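Long-range contacts in zona pellucida sperm-binding protein 1,Zona pellucida sperm-binding protein 1 (Gallus gallus, PDB 6GF7), which is a component of the egg coat, the extracellular matrix around the oocyte, and probably takes part in sperm binding at fertilization: residues G18-A23 / I64-Y69; R27-H32 / E89-G94; S49-W54 / G71-V76; L83-E88 / Y100-T105. The protein carries 2 engineered substitutions. All coordinates share one frame; numbering follows the deposited sequence. Where two conformers were deposited one is given.

Interaction 1 (G18-A23 / I64-Y69); sequences GMQLLA and IFSAGY
G18 lies over the face of the Y69 ring. Its CA is 3.6 Å from the ring centroid, a CH-pi contact almost on the ring normal. M19 CG lies between the backbone N and carbonyl carbon (chi1 49°); the extended chain brings SD to the ring edge, 4.0 Å from Y69 CE1, a Met-aromatic contact. On the other face of the sheet, Q20 NE2 gives a bent hydrogen bond to S66 OG (3.2 Å), tilted from the amide plane. L22 CD2 packs alongside I64 CG1 at 3.5 Å. Two hydrogen-bonded antiparallel pairs, M19 with A67 and L21 with F65, set this register. Further out, Y69 stacks on Y81, and its OH bonds to G15 O. A leucine in place of Y69 would probably strip the aromatic cover from G18 and cost G15 O its hydroxyl partner. On the apolar face, M19, L21 and F65 pack on the opposing sheet of the Ig-like domain. The Q20 and S66 face mixes polar and apolar groups, which suits its partial exposure.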
loop_
_atom_site.group_PDB
_atom_site.type_symbol
_atom_site.label_atom_id
_atom_site.label_comp_id
_atom_site.label_asym_id
_atom_site.label_seq_id
_atom_site.Cartn_x
_atom_site.Cartn_y
_atom_site.Cartn_z
ATOM N N GLY A 18 -0.590 -1.991 19.159
ATOM C CA GLY A 18 -0.958 -2.511 17.860
ATOM C C GLY A 18 -2.104 -3.482 18.006
ATOM O O GLY A 18 -2.612 -3.728 19.105
ATOM N N MET A 19 -2.511 -4.021 16.867
ATOM C CA MET A 19 -3.581 -4.999 16.794
ATOM C C MET A 19 -3.088 -6.246 16.064
ATOM O O MET A 19 -2.122 -6.206 15.294
ATOM C CB MET A 19 -4.818 -4.390 16.130
ATOM C CG MET A 19 -4.517 -3.660 14.838
ATOM S SD MET A 19 -5.889 -2.603 14.349
ATOM C CE MET A 19 -5.115 -1.636 13.053
ATOM N N GLN A 20 -3.749 -7.366 16.344
ATOM C CA GLN A 20 -3.391 -8.664 15.785
ATOM C C GLN A 20 -4.587 -9.249 15.057
ATOM O O GLN A 20 -5.709 -9.225 15.573
ATOM C CB GLN A 20 -2.928 -9.632 16.872
ATOM C CG GLN A 20 -1.613 -9.239 17.496
ATOM C CD GLN A 20 -0.915 -10.404 18.155
ATOM O OE1 GLN A 20 -1.552 -11.233 18.809
ATOM N NE2 GLN A 20 0.403 -10.483 17.979
ATOM N N LEU A 21 -4.348 -9.776 13.864
ATOM C CA LEU A 21 -5.386 -10.425 13.078
ATOM C C LEU A 21 -5.030 -11.903 12.989
ATOM O O LEU A 21 -3.973 -12.264 12.458
ATOM C CB LEU A 21 -5.498 -9.785 11.694
ATOM C CG LEU A 21 -6.472 -10.406 10.695
ATOM C CD1 LEU A 21 -7.846 -10.568 11.318
ATOM C CD2 LEU A 21 -6.541 -9.543 9.446
ATOM N N LEU A 22 -5.899 -12.748 13.532
ATOM C CA LEU A 22 -5.660 -14.181 13.606
ATOM C C LEU A 22 -6.555 -14.911 12.621
ATOM O O LEU A 22 -7.774 -14.719 12.619
ATOM C CB LEU A 22 -5.908 -14.707 15.019
ATOM C CG LEU A 22 -5.111 -14.063 16.149
ATOM C CD1 LEU A 22 -5.409 -14.773 17.440
ATOM C CD2 LEU A 22 -3.646 -14.154 15.862
ATOM N N ALA A 23 -5.950 -15.764 11.815
ATOM C CA ALA A 23 -6.676 -16.589 10.870
ATOM C C ALA A 23 -6.264 -18.032 11.101
ATOM O O ALA A 23 -5.085 -18.323 11.328
ATOM C CB ALA A 23 -6.395 -16.171 9.424
ATOM N N ILE A 64 -0.820 -15.220 12.007
ATOM C CA ILE A 64 -0.950 -13.965 12.736
ATOM C C ILE A 64 -0.449 -12.817 11.871
ATOM O O ILE A 64 0.685 -12.852 11.375
ATOM C CB ILE A 64 -0.167 -14.007 14.055
ATOM C CG1 ILE A 64 -0.504 -15.280 14.829
ATOM C CG2 ILE A 64 -0.483 -12.770 14.887
ATOM C CD1 ILE A 64 0.457 -15.571 15.954
ATOM N N PHE A 65 -1.278 -11.796 11.710
ATOM C CA PHE A 65 -0.855 -10.533 11.123
ATOM C C PHE A 65 -0.910 -9.480 12.226
ATOM O O PHE A 65 -1.988 -9.167 12.742
ATOM C CB PHE A 65 -1.724 -10.153 9.926
ATOM C CG PHE A 65 -1.546 -8.724 9.481
ATOM C CD1 PHE A 65 -0.312 -8.254 9.064
ATOM C CD2 PHE A 65 -2.623 -7.861 9.440
ATOM C CE1 PHE A 65 -0.154 -6.940 8.652
ATOM C CE2 PHE A 65 -2.470 -6.552 9.022
ATOM C CZ PHE A 65 -1.232 -6.094 8.625
ATOM N N SER A 66 0.250 -8.944 12.588
ATOM C CA SER A 66 0.350 -7.893 13.587
ATOM C C SER A 66 0.542 -6.569 12.872
ATOM O O SER A 66 1.274 -6.494 11.884
ATOM C CB SER A 66 1.529 -8.123 14.537
ATOM O OG SER A 66 1.452 -9.360 15.212
ATOM N N ALA A 67 -0.097 -5.523 13.390
ATOM C CA ALA A 67 0.066 -4.177 12.849
ATOM C C ALA A 67 0.104 -3.205 14.010
ATOM O O ALA A 67 -0.826 -3.170 14.819
ATOM C CB ALA A 67 -1.068 -3.810 11.887
ATOM N N GLY A 68 1.176 -2.426 14.098
ATOM C CA GLY A 68 1.233 -1.387 15.107
ATOM C C GLY A 68 0.278 -0.256 14.772
ATOM O O GLY A 68 0.084 0.101 13.609
ATOM N N TYR A 69 -0.320 0.316 15.818
ATOM C CA TYR A 69 -1.292 1.387 15.628
ATOM C C TYR A 69 -0.701 2.559 14.863
ATOM O O TYR A 69 -1.419 3.246 14.129
ATOM C CB TYR A 69 -1.805 1.852 16.983
ATOM C CG TYR A 69 -2.727 0.879 17.666
ATOM C CD1 TYR A 69 -3.730 0.228 16.957
ATOM C CD2 TYR A 69 -2.595 0.603 19.020
ATOM C CE1 TYR A 69 -4.584 -0.654 17.582
ATOM C CE2 TYR A 69 -3.444 -0.287 19.656
ATOM C CZ TYR A 69 -4.437 -0.911 18.932
ATOM O OH TYR A 69 -5.283 -1.795 19.554
#

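Interaction 2 (R27-H32 / E89-G94); sequences RGRTVH and EMLLSG. With ZN (zinc ion), chain F.
R29 reaches E89 through a straight chain: CG stands anti to the carbonyl carbon (chi1 -68°), and the chain is extended from there to NE. NH1 forms a salt bridge with E89 OE1 at 3.3 Å. The E89 CD atom lies at the guanidinium edge, in its plane, and the two planar groups are turned 85° apart. E89 OE1 also bonds to Y100 OH, so a second partner helps to hold the carboxylate. L91 runs alongside R29, with CD2 3.4 Å from NE. An alanine at R29 is likely to leave E89 without this opposite charge and L91 without the chain it lies along.

M90 SD lies over one face of the H32 ring, offset toward the rim and 3.7 Å from ND1, a sulfur-aromatic contact; the bend at chi3 (50°) brings CE over the same ring. That same ND1 binds a zinc ion at 2.1 Å, together with E44 and two waters. The backbones pair at T30 and M90 through two bonds, T30 N to M90 O (2.8 Å) and M90 N to T30 O (2.7 Å). L91 to G94 form a type I turn. L92 CG rests 3.6 Å from G28 O.

The contact lies at one end of the sheet, where strand 30-36 meets strand 80-90. A97 and A98 of strand 96-106 touch R29 and E89, and L63 of the other sheet touches T30 and V31.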
loop_
_atom_site.group_PDB
_atom_site.type_symbol
_atom_site.label_atom_id
_atom_site.label_comp_id
_atom_site.label_asym_id
_atom_site.label_seq_id
_atom_site.Cartn_x
_atom_site.Cartn_y
_atom_site.Cartn_z
ATOM N N ARG A 27 -7.416 -27.682 6.550
ATOM C CA ARG A 27 -7.103 -28.623 5.476
ATOM C C ARG A 27 -5.789 -28.279 4.775
ATOM O O ARG A 27 -5.690 -28.341 3.549
ATOM C CB ARG A 27 -8.253 -28.668 4.465
ATOM C CG ARG A 27 -9.623 -28.828 5.113
ATOM C CD ARG A 27 -10.759 -28.770 4.104
ATOM N NE ARG A 27 -11.015 -30.051 3.458
ATOM C CZ ARG A 27 -11.947 -30.236 2.530
ATOM N NH1 ARG A 27 -12.702 -29.217 2.144
ATOM N NH2 ARG A 27 -12.124 -31.436 1.991
ATOM N N GLY A 28 -4.768 -27.913 5.546
ATOM C CA GLY A 28 -3.497 -27.606 4.913
ATOM C C GLY A 28 -3.522 -26.396 4.002
ATOM O O GLY A 28 -2.793 -26.365 3.003
ATOM N N ARG A 29 -4.363 -25.410 4.298
ATOM C CA ARG A 29 -4.389 -24.164 3.547
ATOM C C ARG A 29 -3.584 -23.099 4.275
ATOM O O ARG A 29 -3.170 -23.273 5.423
ATOM C CB ARG A 29 -5.827 -23.678 3.354
ATOM C CG ARG A 29 -6.679 -24.523 2.444
ATOM C CD ARG A 29 -8.077 -23.943 2.337
ATOM N NE ARG A 29 -8.881 -24.643 1.340
ATOM C CZ ARG A 29 -10.084 -24.246 0.937
ATOM N NH1 ARG A 29 -10.627 -23.150 1.447
ATOM N NH2 ARG A 29 -10.741 -24.938 0.018
ATOM N N THR A 30 -3.351 -21.987 3.585
ATOM C CA THR A 30 -2.667 -20.852 4.184
ATOM C C THR A 30 -3.378 -19.561 3.800
ATOM O O THR A 30 -4.253 -19.532 2.928
ATOM C CB THR A 30 -1.194 -20.793 3.769
ATOM O OG1 THR A 30 -0.564 -19.682 4.417
ATOM C CG2 THR A 30 -1.070 -20.640 2.261
ATOM N N VAL A 31 -2.989 -18.481 4.472
ATOM C CA VAL A 31 -3.593 -17.170 4.292
ATOM C C VAL A 31 -2.492 -16.184 3.936
ATOM O O VAL A 31 -1.412 -16.199 4.536
ATOM C CB VAL A 31 -4.340 -16.709 5.565
ATOM C CG1 VAL A 31 -4.959 -15.331 5.372
ATOM C CG2 VAL A 31 -5.400 -17.722 5.969
ATOM N N HIS A 32 -2.761 -15.345 2.946
ATOM C CA HIS A 32 -1.922 -14.202 2.625
ATOM C C HIS A 32 -2.728 -12.939 2.895
ATOM O O HIS A 32 -3.894 -12.847 2.494
ATOM C CB HIS A 32 -1.437 -14.253 1.178
ATOM C CG HIS A 32 -0.305 -15.205 0.962
ATOM N ND1 HIS A 32 0.496 -15.173 -0.161
ATOM C CD2 HIS A 32 0.148 -16.235 1.716
ATOM C CE1 HIS A 32 1.400 -16.131 -0.082
ATOM N NE2 HIS A 32 1.208 -16.794 1.045
ATOM N N GLU A 89 -7.539 -16.849 1.358
ATOM C CA GLU A 89 -7.372 -18.260 1.685
ATOM C C GLU A 89 -6.792 -18.974 0.472
ATOM O O GLU A 89 -7.357 -18.904 -0.624
ATOM C CB GLU A 89 -8.708 -18.879 2.086
ATOM C CG GLU A 89 -8.588 -20.200 2.833
ATOM C CD GLU A 89 -9.926 -20.702 3.364
ATOM O OE1 GLU A 89 -10.979 -20.238 2.873
ATOM O OE2 GLU A 89 -9.928 -21.557 4.278
ATOM N N MET A 90 -5.662 -19.654 0.664
ATOM C CA MET A 90 -4.882 -20.189 -0.442
ATOM C C MET A 90 -4.482 -21.634 -0.204
ATOM O O MET A 90 -4.168 -22.032 0.923
ATOM C CB MET A 90 -3.606 -19.378 -0.656
ATOM C CG MET A 90 -3.748 -18.189 -1.567
ATOM S SD MET A 90 -2.182 -17.310 -1.614
ATOM C CE MET A 90 -1.037 -18.645 -1.940
ATOM N N LEU A 91 -4.476 -22.407 -1.284
ATOM C CA LEU A 91 -3.869 -23.723 -1.247
ATOM C C LEU A 91 -2.363 -23.569 -1.441
ATOM O O LEU A 91 -1.878 -22.535 -1.905
ATOM C CB LEU A 91 -4.460 -24.630 -2.327
ATOM C CG LEU A 91 -5.985 -24.746 -2.441
ATOM C CD1 LEU A 91 -6.340 -25.667 -3.590
ATOM C CD2 LEU A 91 -6.600 -25.264 -1.160
ATOM N N LEU A 92 -1.619 -24.617 -1.089
ATOM C CA LEU A 92 -0.170 -24.544 -1.224
ATOM C C LEU A 92 0.279 -24.456 -2.678
ATOM O O LEU A 92 1.457 -24.179 -2.928
ATOM C CB LEU A 92 0.488 -25.740 -0.540
ATOM C CG LEU A 92 0.083 -25.921 0.922
ATOM C CD1 LEU A 92 0.901 -27.024 1.571
ATOM C CD2 LEU A 92 0.206 -24.617 1.694
ATOM N N SER A 93 -0.618 -24.691 -3.634
ATOM C CA SER A 93 -0.289 -24.467 -5.034
ATOM C C SER A 93 -0.272 -22.990 -5.400
ATOM O O SER A 93 0.240 -22.639 -6.468
ATOM C CB SER A 93 -1.287 -25.187 -5.935
ATOM O OG SER A 93 -2.583 -24.634 -5.788
ATOM N N GLY A 94 -0.834 -22.125 -4.553
ATOM C CA GLY A 94 -0.875 -20.701 -4.813
ATOM C C GLY A 94 -2.207 -20.152 -5.281
ATOM O O GLY A 94 -2.288 -18.957 -5.580
HETATM ZN ZN ZN F . 0.298 -13.819 -1.725
HETATM O O HOH W 1 -1.501 -13.623 -2.952
HETATM O O HOH W 2 2.308 -14.194 -2.513
#

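Interaction 3 (S49-W54 / G71-V76); sequences SICMHW and GCHVLV. With ZN (zinc ion), chain D; NAG (2-acetamido-2-deoxy-beta-D-glucopyranose), chain C.
C51 O takes a weak hydrogen bond from C72 N (3.4 Å), at the start of a type I turn from G71 to V74. The main link is a zinc ion. H53 NE2 binds it at 2.3 Å and H73 NE2 at 2.2 Å, with a water as third ligand. The rings meet rim to rim, their planes 37° apart. H53 CG sits between the backbone N and carbonyl carbon (chi1 47°), which turns the ring toward H73. C51 CB lies over one face of the H53 ring. W54 NE1 bonds to S49 OG (3.0 Å) in the ring plane, and W54 CD1 is 3.6 Å from O5 of the sugar. The contact joins the start of strand 53-57 and the loop before it to the turn before strand 75-77. H53 also packs on F65 of strand 63-68, and H73 meets W54 of the second subunit.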
loop_
_atom_site.group_PDB
_atom_site.type_symbol
_atom_site.label_atom_id
_atom_site.label_comp_id
_atom_site.label_asym_id
_atom_site.label_seq_id
_atom_site.Cartn_x
_atom_site.Cartn_y
_atom_site.Cartn_z
ATOM N N SER A 49 9.574 -3.751 9.653
ATOM C CA SER A 49 9.571 -3.164 10.989
ATOM C C SER A 49 9.391 -1.655 10.958
ATOM O O SER A 49 8.918 -1.080 11.943
ATOM C CB SER A 49 10.857 -3.506 11.740
ATOM O OG SER A 49 10.754 -4.774 12.361
ATOM N N ILE A 50 9.746 -0.999 9.856
ATOM C CA ILE A 50 9.568 0.446 9.807
ATOM C C ILE A 50 8.109 0.798 9.528
ATOM O O ILE A 50 7.649 1.880 9.905
ATOM C CB ILE A 50 10.536 1.077 8.789
ATOM C CG1 ILE A 50 10.649 2.581 9.028
ATOM C CG2 ILE A 50 10.101 0.808 7.366
ATOM C CD1 ILE A 50 11.865 3.189 8.395
ATOM N N CYS A 51 7.362 -0.093 8.869
ATOM C CA CYS A 51 5.923 0.067 8.706
ATOM C C CYS A 51 5.126 -0.568 9.834
ATOM O O CYS A 51 3.902 -0.404 9.874
ATOM C CB CYS A 51 5.456 -0.532 7.375
ATOM S SG CYS A 51 5.716 0.518 5.929
ATOM N N MET A 52 5.788 -1.300 10.731
ATOM C CA MET A 52 5.150 -1.920 11.892
ATOM C C MET A 52 4.049 -2.906 11.500
ATOM O O MET A 52 2.924 -2.853 12.004
ATOM C CB MET A 52 4.616 -0.860 12.856
ATOM C CG MET A 52 5.708 -0.016 13.479
ATOM S SD MET A 52 5.048 1.316 14.489
ATOM C CE MET A 52 4.227 0.387 15.781
ATOM N N HIS A 53 4.371 -3.808 10.580
ATOM C CA HIS A 53 3.522 -4.974 10.400
ATOM C C HIS A 53 4.380 -6.209 10.175
ATOM O O HIS A 53 5.399 -6.164 9.481
ATOM C CB HIS A 53 2.472 -4.784 9.283
ATOM C CG HIS A 53 2.998 -4.223 7.998
ATOM N ND1 HIS A 53 4.054 -4.779 7.310
ATOM C CD2 HIS A 53 2.562 -3.185 7.241
ATOM C CE1 HIS A 53 4.264 -4.093 6.200
ATOM N NE2 HIS A 53 3.372 -3.120 6.134
ATOM N N TRP A 54 3.953 -7.310 10.786
ATOM C CA TRP A 54 4.727 -8.538 10.838
ATOM C C TRP A 54 3.802 -9.719 10.587
ATOM O O TRP A 54 2.584 -9.633 10.765
ATOM C CB TRP A 54 5.454 -8.701 12.176
ATOM C CG TRP A 54 6.353 -7.550 12.506
ATOM C CD1 TRP A 54 7.682 -7.435 12.207
ATOM C CD2 TRP A 54 6.006 -6.368 13.236
ATOM N NE1 TRP A 54 8.174 -6.244 12.680
ATOM C CE2 TRP A 54 7.168 -5.572 13.320
ATOM C CE3 TRP A 54 4.823 -5.901 13.818
ATOM C CZ2 TRP A 54 7.180 -4.336 13.963
ATOM C CZ3 TRP A 54 4.836 -4.676 14.453
ATOM C CH2 TRP A 54 6.009 -3.907 14.525
ATOM N N GLY A 71 1.503 2.295 12.473
ATOM C CA GLY A 71 2.072 1.794 11.241
ATOM C C GLY A 71 1.572 2.530 10.007
ATOM O O GLY A 71 0.569 3.241 10.030
ATOM N N CYS A 72 2.268 2.377 8.880
ATOM C CA CYS A 72 2.089 3.356 7.805
ATOM C C CYS A 72 0.725 3.263 7.114
ATOM O O CYS A 72 0.199 4.290 6.669
ATOM C CB CYS A 72 3.217 3.232 6.785
ATOM S SG CYS A 72 4.703 4.146 7.273
ATOM N N HIS A 73 0.136 2.066 7.011
ATOM C CA HIS A 73 -1.153 1.898 6.338
ATOM C C HIS A 73 -2.342 2.245 7.225
ATOM O O HIS A 73 -3.476 2.298 6.738
ATOM C CB HIS A 73 -1.295 0.458 5.847
ATOM C CG HIS A 73 -0.091 -0.054 5.121
ATOM N ND1 HIS A 73 -0.017 -0.106 3.747
ATOM C CD2 HIS A 73 1.088 -0.535 5.580
ATOM C CE1 HIS A 73 1.154 -0.600 3.389
ATOM N NE2 HIS A 73 1.844 -0.870 4.483
ATOM N N VAL A 74 -2.090 2.508 8.491
ATOM C CA VAL A 74 -3.087 2.638 9.546
ATOM C C VAL A 74 -3.568 4.082 9.582
ATOM O O VAL A 74 -2.763 5.019 9.633
ATOM C CB VAL A 74 -2.519 2.189 10.902
ATOM C CG1 VAL A 74 -3.570 2.343 11.990
ATOM C CG2 VAL A 74 -2.059 0.738 10.823
ATOM N N LEU A 75 -4.880 4.265 9.519
ATOM C CA LEU A 75 -5.507 5.575 9.502
ATOM C C LEU A 75 -6.261 5.819 10.801
ATOM O O LEU A 75 -6.670 4.884 11.495
ATOM C CB LEU A 75 -6.479 5.692 8.325
ATOM C CG LEU A 75 -5.912 5.490 6.921
ATOM C CD1 LEU A 75 -7.030 5.573 5.888
ATOM C CD2 LEU A 75 -4.819 6.504 6.633
ATOM N N VAL A 76 -6.449 7.096 11.121
ATOM C CA VAL A 76 -7.297 7.507 12.234
ATOM C C VAL A 76 -8.613 7.995 11.651
ATOM O O VAL A 76 -8.632 8.901 10.811
ATOM C CB VAL A 76 -6.631 8.590 13.093
ATOM C CG1 VAL A 76 -7.554 8.977 14.223
ATOM C CG2 VAL A 76 -5.302 8.093 13.642
HETATM ZN ZN ZN D . 3.677 -2.020 4.138
HETATM C C1 NAG C . 8.806 -11.665 10.829
HETATM C C2 NAG C . 9.890 -12.716 11.076
HETATM C C3 NAG C . 9.482 -13.663 12.205
HETATM C C4 NAG C . 9.111 -12.861 13.446
HETATM C C5 NAG C . 8.087 -11.774 13.111
HETATM C C6 NAG C . 7.814 -10.849 14.273
HETATM C C7 NAG C . 9.632 -14.261 9.075
HETATM C C8 NAG C . 8.187 -14.529 9.422
HETATM N N2 NAG C . 10.330 -13.426 9.874
HETATM O O3 NAG C . 10.554 -14.552 12.497
HETATM O O4 NAG C . 8.543 -13.728 14.420
HETATM O O5 NAG C . 8.558 -10.948 12.032
HETATM O O6 NAG C . 8.936 -10.020 14.549
HETATM O O7 NAG C . 10.156 -14.783 8.097
HETATM O O HOH W 3 2.720 -3.616 2.996
#

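Interaction 4 (L83-E88 / Y100-T105); sequences LRVQLE and YEVQMT. Engineered in segment 100-105: Q103 (natural residue Asn). With ZN (zinc ion), chain G.
V85 and V102 meet at the apolar centre, with V85 CB 3.9 Å from V102 CG1. V102 CG1 sits between its own backbone N and carbonyl carbon (chi1 54°), which turns it toward V85. L87 CG approaches the same methyl at 4.3 Å. M104 crosses V85, with SD 4.2 Å from CG2, and L87 CB packs on Y100 CB at 4.1 Å. These side chains share one face with L83. M19 and L21 of strand 18-24 pack against this face, so it forms part of the core between the two sheets. On the same face, Y100 OH bonds to L8 N.

Three hydrogen-bonded antiparallel pairs join the backbones: L83 with M104, V85 with V102, and L87 with Y100. The bond from V102 N to V85 O is nearly straight (2.8 Å).

The other face is polar. R84 bends at chi3 (-66°), and CD of the engineered Q103 lies over one face of its guanidinium, the two planes 39° apart. R84 NH2 is 3.2 Å from Q103 OE1, but the angle is too poor for a hydrogen bond. R84 NH1 and E101 OE1 are 4.5 Å apart, beyond a salt bridge. Further along the strand, E88 binds a zinc ion through both carboxylate oxygens, with K34 and a water as further ligands.

The backbone ladder and apolar packing carry this hairpin. The R84 side chain adds at most a loose attraction, and E88 serves the metal.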
loop_
_atom_site.group_PDB
_atom_site.type_symbol
_atom_site.label_atom_id
_atom_site.label_comp_id
_atom_site.label_asym_id
_atom_site.label_seq_id
_atom_site.Cartn_x
_atom_site.Cartn_y
_atom_site.Cartn_z
ATOM N N LEU A 83 -7.797 -0.236 9.841
ATOM C CA LEU A 83 -7.041 -0.896 8.786
ATOM C C LEU A 83 -7.973 -1.869 8.085
ATOM O O LEU A 83 -8.591 -2.719 8.737
ATOM C CB LEU A 83 -5.817 -1.623 9.348
ATOM C CG LEU A 83 -4.793 -2.124 8.335
ATOM C CD1 LEU A 83 -4.237 -0.953 7.567
ATOM C CD2 LEU A 83 -3.666 -2.867 9.041
ATOM N N ARG A 84 -8.076 -1.747 6.765
ATOM C CA ARG A 84 -8.919 -2.634 5.977
ATOM C C ARG A 84 -8.019 -3.693 5.356
ATOM O O ARG A 84 -7.063 -3.363 4.647
ATOM C CB ARG A 84 -9.686 -1.856 4.910
ATOM C CG ARG A 84 -10.714 -2.684 4.161
ATOM C CD ARG A 84 -11.375 -1.874 3.052
ATOM N NE ARG A 84 -12.180 -0.778 3.582
ATOM C CZ ARG A 84 -13.402 -0.926 4.085
ATOM N NH1 ARG A 84 -13.962 -2.128 4.137
ATOM N NH2 ARG A 84 -14.065 0.127 4.547
ATOM N N VAL A 85 -8.338 -4.957 5.601
ATOM C CA VAL A 85 -7.472 -6.063 5.221
ATOM C C VAL A 85 -8.270 -7.076 4.421
ATOM O O VAL A 85 -9.419 -7.383 4.755
ATOM C CB VAL A 85 -6.852 -6.734 6.465
ATOM C CG1 VAL A 85 -6.049 -7.957 6.066
ATOM C CG2 VAL A 85 -6.003 -5.738 7.253
ATOM N N GLN A 86 -7.658 -7.593 3.361
ATOM C CA GLN A 86 -8.212 -8.704 2.607
ATOM C C GLN A 86 -7.469 -9.973 3.001
ATOM O O GLN A 86 -6.232 -9.996 3.014
ATOM C CB GLN A 86 -8.099 -8.465 1.102
ATOM C CG GLN A 86 -8.700 -9.575 0.258
ATOM C CD GLN A 86 -8.505 -9.353 -1.232
ATOM O OE1 GLN A 86 -7.535 -8.729 -1.658
ATOM N NE2 GLN A 86 -9.435 -9.856 -2.031
ATOM N N LEU A 87 -8.219 -11.023 3.318
ATOM C CA LEU A 87 -7.652 -12.332 3.609
ATOM C C LEU A 87 -7.826 -13.190 2.369
ATOM O O LEU A 87 -8.945 -13.344 1.870
ATOM C CB LEU A 87 -8.339 -12.999 4.797
ATOM C CG LEU A 87 -8.566 -12.155 6.040
ATOM C CD1 LEU A 87 -9.273 -12.970 7.101
ATOM C CD2 LEU A 87 -7.259 -11.662 6.542
ATOM N N GLU A 88 -6.731 -13.719 1.860
ATOM C CA GLU A 88 -6.766 -14.634 0.730
ATOM C C GLU A 88 -6.488 -16.030 1.274
ATOM O O GLU A 88 -5.357 -16.332 1.672
ATOM C CB GLU A 88 -5.770 -14.210 -0.347
ATOM C CG GLU A 88 -6.330 -13.093 -1.232
ATOM C CD GLU A 88 -5.476 -12.789 -2.452
ATOM O OE1 GLU A 88 -4.261 -13.087 -2.438
ATOM O OE2 GLU A 88 -6.022 -12.242 -3.436
ATOM N N TYR A 100 -11.714 -12.736 1.830
ATOM C CA TYR A 100 -12.505 -12.116 2.879
ATOM C C TYR A 100 -12.008 -10.698 3.117
ATOM O O TYR A 100 -10.799 -10.456 3.157
ATOM C CB TYR A 100 -12.409 -12.915 4.184
ATOM C CG TYR A 100 -12.630 -14.404 4.038
ATOM C CD1 TYR A 100 -11.624 -15.240 3.565
ATOM C CD2 TYR A 100 -13.833 -14.980 4.420
ATOM C CE1 TYR A 100 -11.827 -16.601 3.445
ATOM C CE2 TYR A 100 -14.040 -16.340 4.305
ATOM C CZ TYR A 100 -13.038 -17.143 3.820
ATOM O OH TYR A 100 -13.250 -18.493 3.713
ATOM N N GLU A 101 -12.938 -9.763 3.282
ATOM C CA GLU A 101 -12.607 -8.387 3.627
ATOM C C GLU A 101 -12.974 -8.140 5.081
ATOM O O GLU A 101 -14.118 -8.367 5.485
ATOM C CB GLU A 101 -13.345 -7.388 2.731
ATOM C CG GLU A 101 -12.795 -7.252 1.321
ATOM C CD GLU A 101 -13.521 -6.188 0.513
ATOM O OE1 GLU A 101 -14.360 -5.455 1.084
ATOM O OE2 GLU A 101 -13.251 -6.087 -0.700
ATOM N N VAL A 102 -12.001 -7.692 5.864
ATOM C CA VAL A 102 -12.207 -7.381 7.269
ATOM C C VAL A 102 -11.691 -5.974 7.519
ATOM O O VAL A 102 -10.636 -5.585 7.002
ATOM C CB VAL A 102 -11.517 -8.397 8.204
ATOM C CG1 VAL A 102 -10.040 -8.516 7.868
ATOM C CG2 VAL A 102 -11.713 -8.003 9.665
ATOM N N GLN A 103 -12.438 -5.206 8.300
ATOM C CA GLN A 103 -12.035 -3.858 8.673
ATOM C C GLN A 103 -11.711 -3.880 10.155
ATOM O O GLN A 103 -12.606 -4.022 10.992
ATOM C CB GLN A 103 -13.123 -2.829 8.371
ATOM C CG GLN A 103 -12.649 -1.395 8.569
ATOM C CD GLN A 103 -13.707 -0.365 8.238
ATOM O OE1 GLN A 103 -13.419 0.643 7.592
ATOM N NE2 GLN A 103 -14.933 -0.601 8.690
ATOM N N MET A 104 -10.436 -3.715 10.475
ATOM C CA MET A 104 -9.986 -3.769 11.854
ATOM C C MET A 104 -10.063 -2.367 12.433
ATOM O O MET A 104 -9.386 -1.451 11.952
ATOM C CB MET A 104 -8.563 -4.309 11.942
ATOM C CG MET A 104 -8.383 -5.681 11.362
ATOM S SD MET A 104 -6.639 -6.070 11.350
ATOM C CE MET A 104 -6.290 -6.071 13.100
ATOM N N THR A 105 -10.903 -2.201 13.447
ATOM C CA THR A 105 -11.085 -0.926 14.114
ATOM C C THR A 105 -10.683 -1.085 15.569
ATOM O O THR A 105 -11.177 -1.986 16.254
ATOM C CB THR A 105 -12.533 -0.461 14.009
ATOM O OG1 THR A 105 -12.940 -0.507 12.636
ATOM C CG2 THR A 105 -12.665 0.958 14.519
HETATM ZN ZN ZN G . -4.132 -12.416 -4.500
HETATM O O HOH W 4 -5.909 -12.313 -5.768
#

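How the interactions relate
Interactions 1 and 4 are the two halves of the sandwich core, each partly buried. Each pairs neighbouring strands within one of the two facing sheets, and their apolar faces meet: M19 packs on M104 and L83, and L21 on V85 and L87. Interaction 2 is a surface contact, about 17 Å from interaction 4 between centres; both use strand 80-90. Interaction 3 is buried and lies at the other end of the domain. It continues the sheet of interaction 1 through backbone bonds of M52 with G68 and W54 with S66, and it faces the second subunit. Interactions 2, 3 and 4 each hold a zinc ligand, but only in 3 does one ion bridge both segments. Interaction 2 adds a salt bridge to a short backbone pair.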